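Local coordinates for BH2092 protein (Bacillus halodurans, PDB 3NHV), which is of unknown function but carries a rhodanese-like domain, a fold that in relatives often serves sulfur transfer, at residues E32-A44 with P51-E63. Sequence-based numbering, arbitrary orientation.
Sequences EGIIVVDVRDAEA and PTAISIPGNKINE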
loop_
_atom_site.group_PDB
_atom_site.type_symbol
_atom_site.label_atom_id
_atom_site.label_comp_id
_atom_site.label_asym_id
_atom_site.label_seq_id
_atom_site.Cartn_x
_atom_site.Cartn_y
_atom_site.Cartn_z
ATOM N N GLU B 32 -23.282 12.376 5.943
ATOM C CA GLU B 32 -23.907 11.225 6.582
ATOM C C GLU B 32 -24.124 10.058 5.623
ATOM O O GLU B 32 -24.764 9.062 5.976
ATOM C CB GLU B 32 -25.243 11.642 7.205
ATOM C CG GLU B 32 -25.109 12.644 8.345
ATOM C CD GLU B 32 -26.370 13.479 8.537
ATOM O OE1 GLU B 32 -26.402 14.324 9.468
ATOM O OE2 GLU B 32 -27.326 13.293 7.749
ATOM N N GLY B 33 -23.579 10.180 4.417
ATOM C CA GLY B 33 -23.719 9.125 3.435
ATOM C C GLY B 33 -22.747 7.976 3.646
ATOM O O GLY B 33 -22.718 7.038 2.856
ATOM N N ILE B 34 -21.945 8.041 4.704
ATOM C CA ILE B 34 -20.984 6.979 4.984
ATOM C C ILE B 34 -21.068 6.488 6.423
ATOM O O ILE B 34 -21.558 7.187 7.307
ATOM C CB ILE B 34 -19.525 7.434 4.740
ATOM C CG1 ILE B 34 -19.170 8.571 5.695
ATOM C CG2 ILE B 34 -19.341 7.847 3.289
ATOM C CD1 ILE B 34 -17.769 9.120 5.516
ATOM N N ILE B 35 -20.579 5.277 6.650
ATOM C CA ILE B 35 -20.568 4.693 7.974
ATOM C C ILE B 35 -19.173 4.139 8.200
ATOM O O ILE B 35 -18.818 3.091 7.664
ATOM C CB ILE B 35 -21.589 3.537 8.092
ATOM C CG1 ILE B 35 -22.976 4.020 7.658
ATOM C CG2 ILE B 35 -21.635 3.031 9.533
ATOM C CD1 ILE B 35 -24.044 2.953 7.723
ATOM N N VAL B 36 -18.371 4.853 8.974
ATOM C CA VAL B 36 -17.016 4.407 9.246
ATOM C C VAL B 36 -17.030 3.254 10.247
ATOM O O VAL B 36 -17.509 3.406 11.372
ATOM C CB VAL B 36 -16.164 5.552 9.816
ATOM C CG1 VAL B 36 -14.710 5.120 9.881
ATOM C CG2 VAL B 36 -16.333 6.802 8.957
ATOM N N VAL B 37 -16.496 2.107 9.835
ATOM C CA VAL B 37 -16.447 0.916 10.680
ATOM C C VAL B 37 -15.014 0.474 10.995
ATOM O O VAL B 37 -14.233 0.160 10.088
ATOM C CB VAL B 37 -17.176 -0.281 10.006
ATOM C CG1 VAL B 37 -17.179 -1.494 10.940
ATOM C CG2 VAL B 37 -18.591 0.105 9.637
ATOM N N ASP B 38 -14.675 0.455 12.284
ATOM C CA ASP B 38 -13.350 0.020 12.736
ATOM C C ASP B 38 -13.460 -1.497 12.839
ATOM O O ASP B 38 -14.267 -2.014 13.606
ATOM C CB ASP B 38 -13.028 0.609 14.113
ATOM C CG ASP B 38 -11.583 0.382 14.525
ATOM O OD1 ASP B 38 -11.045 -0.718 14.272
ATOM O OD2 ASP B 38 -10.986 1.305 15.121
ATOM N N VAL B 39 -12.649 -2.198 12.056
ATOM C CA VAL B 39 -12.656 -3.655 12.000
ATOM C C VAL B 39 -11.658 -4.338 12.930
ATOM O O VAL B 39 -11.653 -5.564 13.049
ATOM C CB VAL B 39 -12.366 -4.116 10.555
ATOM C CG1 VAL B 39 -12.190 -5.610 10.497
ATOM C CG2 VAL B 39 -13.499 -3.674 9.641
ATOM N N ARG B 40 -10.805 -3.562 13.584
ATOM C CA ARG B 40 -9.812 -4.156 14.474
ATOM C C ARG B 40 -10.460 -4.771 15.714
ATOM O O ARG B 40 -11.685 -4.849 15.827
ATOM C CB ARG B 40 -8.796 -3.104 14.925
ATOM C CG ARG B 40 -8.177 -2.279 13.815
ATOM C CD ARG B 40 -8.142 -0.814 14.236
ATOM N NE ARG B 40 -7.036 -0.466 15.125
ATOM C CZ ARG B 40 -7.146 0.397 16.132
ATOM N NH1 ARG B 40 -8.311 0.978 16.387
ATOM N NH2 ARG B 40 -6.081 0.714 16.861
ATOM N N ASP B 41 -9.618 -5.204 16.644
ATOM C CA ASP B 41 -10.080 -5.794 17.894
ATOM C C ASP B 41 -10.825 -4.755 18.724
ATOM O O ASP B 41 -10.414 -3.596 18.779
ATOM C CB ASP B 41 -8.903 -6.285 18.718
ATOM C CG ASP B 41 -9.331 -6.763 20.081
ATOM O OD1 ASP B 41 -9.665 -7.963 20.207
ATOM O OD2 ASP B 41 -9.365 -5.932 21.024
ATOM N N ALA B 42 -11.893 -5.174 19.398
ATOM C CA ALA B 42 -12.689 -4.264 20.229
ATOM C C ALA B 42 -11.849 -3.405 21.169
ATOM O O ALA B 42 -12.040 -2.191 21.252
ATOM C CB ALA B 42 -13.706 -5.055 21.040
ATOM N N GLU B 43 -10.923 -4.038 21.880
ATOM C CA GLU B 43 -10.074 -3.330 22.830
ATOM C C GLU B 43 -9.337 -2.180 22.142
ATOM O O GLU B 43 -9.287 -1.065 22.669
ATOM C CB GLU B 43 -9.069 -4.305 23.452
ATOM C CG GLU B 43 -8.483 -3.865 24.790
ATOM C CD GLU B 43 -9.527 -3.824 25.914
ATOM O OE1 GLU B 43 -10.307 -4.801 26.051
ATOM O OE2 GLU B 43 -9.554 -2.812 26.667
ATOM N N ALA B 44 -8.779 -2.455 20.963
ATOM C CA ALA B 44 -8.046 -1.446 20.199
ATOM C C ALA B 44 -8.925 -0.231 19.927
ATOM O O ALA B 44 -8.491 0.910 20.078
ATOM C CB ALA B 44 -7.563 -2.035 18.886
ATOM N N PRO B 51 -12.969 9.356 14.841
ATOM C CA PRO B 51 -14.251 9.983 15.160
ATOM C C PRO B 51 -15.395 9.552 14.233
ATOM O O PRO B 51 -15.212 9.415 13.025
ATOM C CB PRO B 51 -13.931 11.470 15.050
ATOM C CG PRO B 51 -12.521 11.530 15.552
ATOM C CD PRO B 51 -11.876 10.345 14.861
ATOM N N THR B 52 -16.570 9.351 14.825
ATOM C CA THR B 52 -17.794 8.931 14.132
ATOM C C THR B 52 -17.764 7.476 13.671
ATOM O O THR B 52 -18.609 7.050 12.893
ATOM C CB THR B 52 -18.115 9.820 12.895
ATOM O OG1 THR B 52 -17.242 9.481 11.809
ATOM C CG2 THR B 52 -17.957 11.297 13.241
ATOM N N ALA B 53 -16.809 6.707 14.175
ATOM C CA ALA B 53 -16.695 5.318 13.775
ATOM C C ALA B 53 -17.234 4.327 14.800
ATOM O O ALA B 53 -16.984 4.453 16.002
ATOM C CB ALA B 53 -15.243 4.995 13.470
ATOM N N ILE B 54 -17.962 3.326 14.312
ATOM C CA ILE B 54 -18.522 2.289 15.170
ATOM C C ILE B 54 -17.593 1.083 15.180
ATOM O O ILE B 54 -16.871 0.846 14.214
ATOM C CB ILE B 54 -19.886 1.815 14.666
ATOM C CG1 ILE B 54 -19.760 1.313 13.230
ATOM C CG2 ILE B 54 -20.895 2.950 14.751
ATOM C CD1 ILE B 54 -21.061 0.873 12.630
ATOM N N SER B 55 -17.622 0.322 16.271
ATOM C CA SER B 55 -16.780 -0.856 16.404
ATOM C C SER B 55 -17.468 -2.142 15.970
ATOM O O SER B 55 -18.505 -2.512 16.509
ATOM C CB SER B 55 -16.314 -1.018 17.848
ATOM O OG SER B 55 -15.708 -2.285 18.035
ATOM N N ILE B 56 -16.882 -2.822 14.993
ATOM C CA ILE B 56 -17.429 -4.082 14.508
ATOM C C ILE B 56 -16.256 -4.954 14.064
ATOM O O ILE B 56 -15.927 -4.994 12.881
ATOM C CB ILE B 56 -18.356 -3.878 13.289
ATOM C CG1 ILE B 56 -19.430 -2.822 13.587
ATOM C CG2 ILE B 56 -18.985 -5.208 12.901
ATOM C CD1 ILE B 56 -20.477 -3.231 14.608
ATOM N N PRO B 57 -15.603 -5.654 15.007
ATOM C CA PRO B 57 -14.462 -6.519 14.670
ATOM C C PRO B 57 -14.721 -7.385 13.435
ATOM O O PRO B 57 -15.809 -7.935 13.272
ATOM C CB PRO B 57 -14.278 -7.349 15.934
ATOM C CG PRO B 57 -14.642 -6.367 17.014
ATOM C CD PRO B 57 -15.900 -5.713 16.449
ATOM N N GLY B 58 -13.715 -7.502 12.571
ATOM C CA GLY B 58 -13.858 -8.287 11.352
ATOM C C GLY B 58 -14.421 -9.687 11.516
ATOM O O GLY B 58 -15.328 -10.089 10.787
ATOM N N ASN B 59 -13.881 -10.438 12.468
ATOM C CA ASN B 59 -14.346 -11.797 12.705
ATOM C C ASN B 59 -15.780 -11.825 13.241
ATOM O O ASN B 59 -16.418 -12.878 13.257
ATOM C CB ASN B 59 -13.399 -12.510 13.675
ATOM C CG ASN B 59 -13.160 -11.717 14.943
ATOM O OD1 ASN B 59 -14.094 -11.431 15.698
ATOM N ND2 ASN B 59 -11.903 -11.347 15.181
ATOM N N LYS B 60 -16.292 -10.669 13.663
ATOM C CA LYS B 60 -17.656 -10.593 14.194
ATOM C C LYS B 60 -18.645 -9.918 13.241
ATOM O O LYS B 60 -19.700 -9.456 13.671
ATOM C CB LYS B 60 -17.665 -9.852 15.542
ATOM C CG LYS B 60 -16.889 -10.554 16.654
ATOM C CD LYS B 60 -17.654 -11.765 17.174
ATOM C CE LYS B 60 -16.758 -12.725 17.960
ATOM N NZ LYS B 60 -15.894 -13.588 17.076
ATOM N N ILE B 61 -18.310 -9.865 11.952
ATOM C CA ILE B 61 -19.187 -9.240 10.955
ATOM C C ILE B 61 -20.180 -10.235 10.362
ATOM O O ILE B 61 -19.790 -11.264 9.808
ATOM C CB ILE B 61 -18.377 -8.635 9.794
ATOM C CG1 ILE B 61 -17.474 -7.521 10.316
ATOM C CG2 ILE B 61 -19.316 -8.102 8.723
ATOM C CD1 ILE B 61 -16.620 -6.880 9.240
ATOM N N ASN B 62 -21.466 -9.911 10.459
ATOM C CA ASN B 62 -22.525 -10.779 9.946
ATOM C C ASN B 62 -23.842 -10.027 9.921
ATOM O O ASN B 62 -23.876 -8.822 10.183
ATOM C CB ASN B 62 -22.660 -11.999 10.844
ATOM C CG ASN B 62 -22.780 -11.618 12.303
ATOM O OD1 ASN B 62 -23.681 -10.864 12.686
ATOM N ND2 ASN B 62 -21.866 -12.125 13.127
ATOM N N GLU B 63 -24.931 -10.730 9.627
ATOM C CA GLU B 63 -26.235 -10.078 9.564
ATOM C C GLU B 63 -26.785 -9.596 10.908
ATOM O O GLU B 63 -27.637 -8.702 10.949
ATOM C CB GLU B 63 -27.246 -10.995 8.863
ATOM C CG GLU B 63 -27.750 -10.415 7.540
ATOM C CD GLU B 63 -28.251 -11.473 6.564
ATOM O OE1 GLU B 63 -27.467 -12.390 6.197
ATOM O OE2 GLU B 63 -29.432 -11.389 6.152
HETATM O O HOH W 1 -19.857 6.561 10.675
#
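Val36 and Asp38 pair with Ile54 and Ile56 through a ladder of backbone hydrogen bonds that alternates between the two segments, the evidence for parallel pairing. Ile54 N donates to Val36 O (3.0 Å), Asp38 N to Ile54 O (2.9 Å), and Ile56 N to Asp38 O (3.1 Å). Where the segments diverge before the pairing, a water accepts from Val36 N and donates to Thr52 O; at the other end, Gly58 N reaches Val39 O (2.9 Å) just as the 3-10 segment begins.

Apolar contacts divide between the two faces. Beside Ile54, Val37 straddles its neighbours: CG1, anti to the backbone N (chi1 -177°), meets Ile56 CB at 3.5 Å, while CG2 meets Ile54 CD1, which also touches Ile35 CG2 (3.8 Å). On the other face Val36 CG1 abuts Ala53 CB (3.6 Å). Further on, Pro57 lays its CG against Arg40 O and Ala42 N.

Within 32-44 the Asp38 carboxylate grips Arg40 twice. Asp38 OD1 accepts from Arg40 N, an Asx turn, and OD2 presents its syn lone pair to Arg40 NH1 (3.0 Å), lying 9° out of the guanidinium plane. Arg40 also bonds Cys48 O and makes a cation-pi contact with Trp80. With an alanine in place of Asp38 both carboxylate bonds are removed, and Arg40 N and the guanidinium would probably be left without these acceptors, the arginine then relying on Cys48 O and Trp80.

Strand 34-38, helix 42-47 and strand 54-55 thus form a beta-alpha-beta crossover that places 54-55 at the sheet's edge, beyond 34-38, which pairs on its other side with 74-78, as expected of the parallel-sheet alpha/beta rhodanese fold.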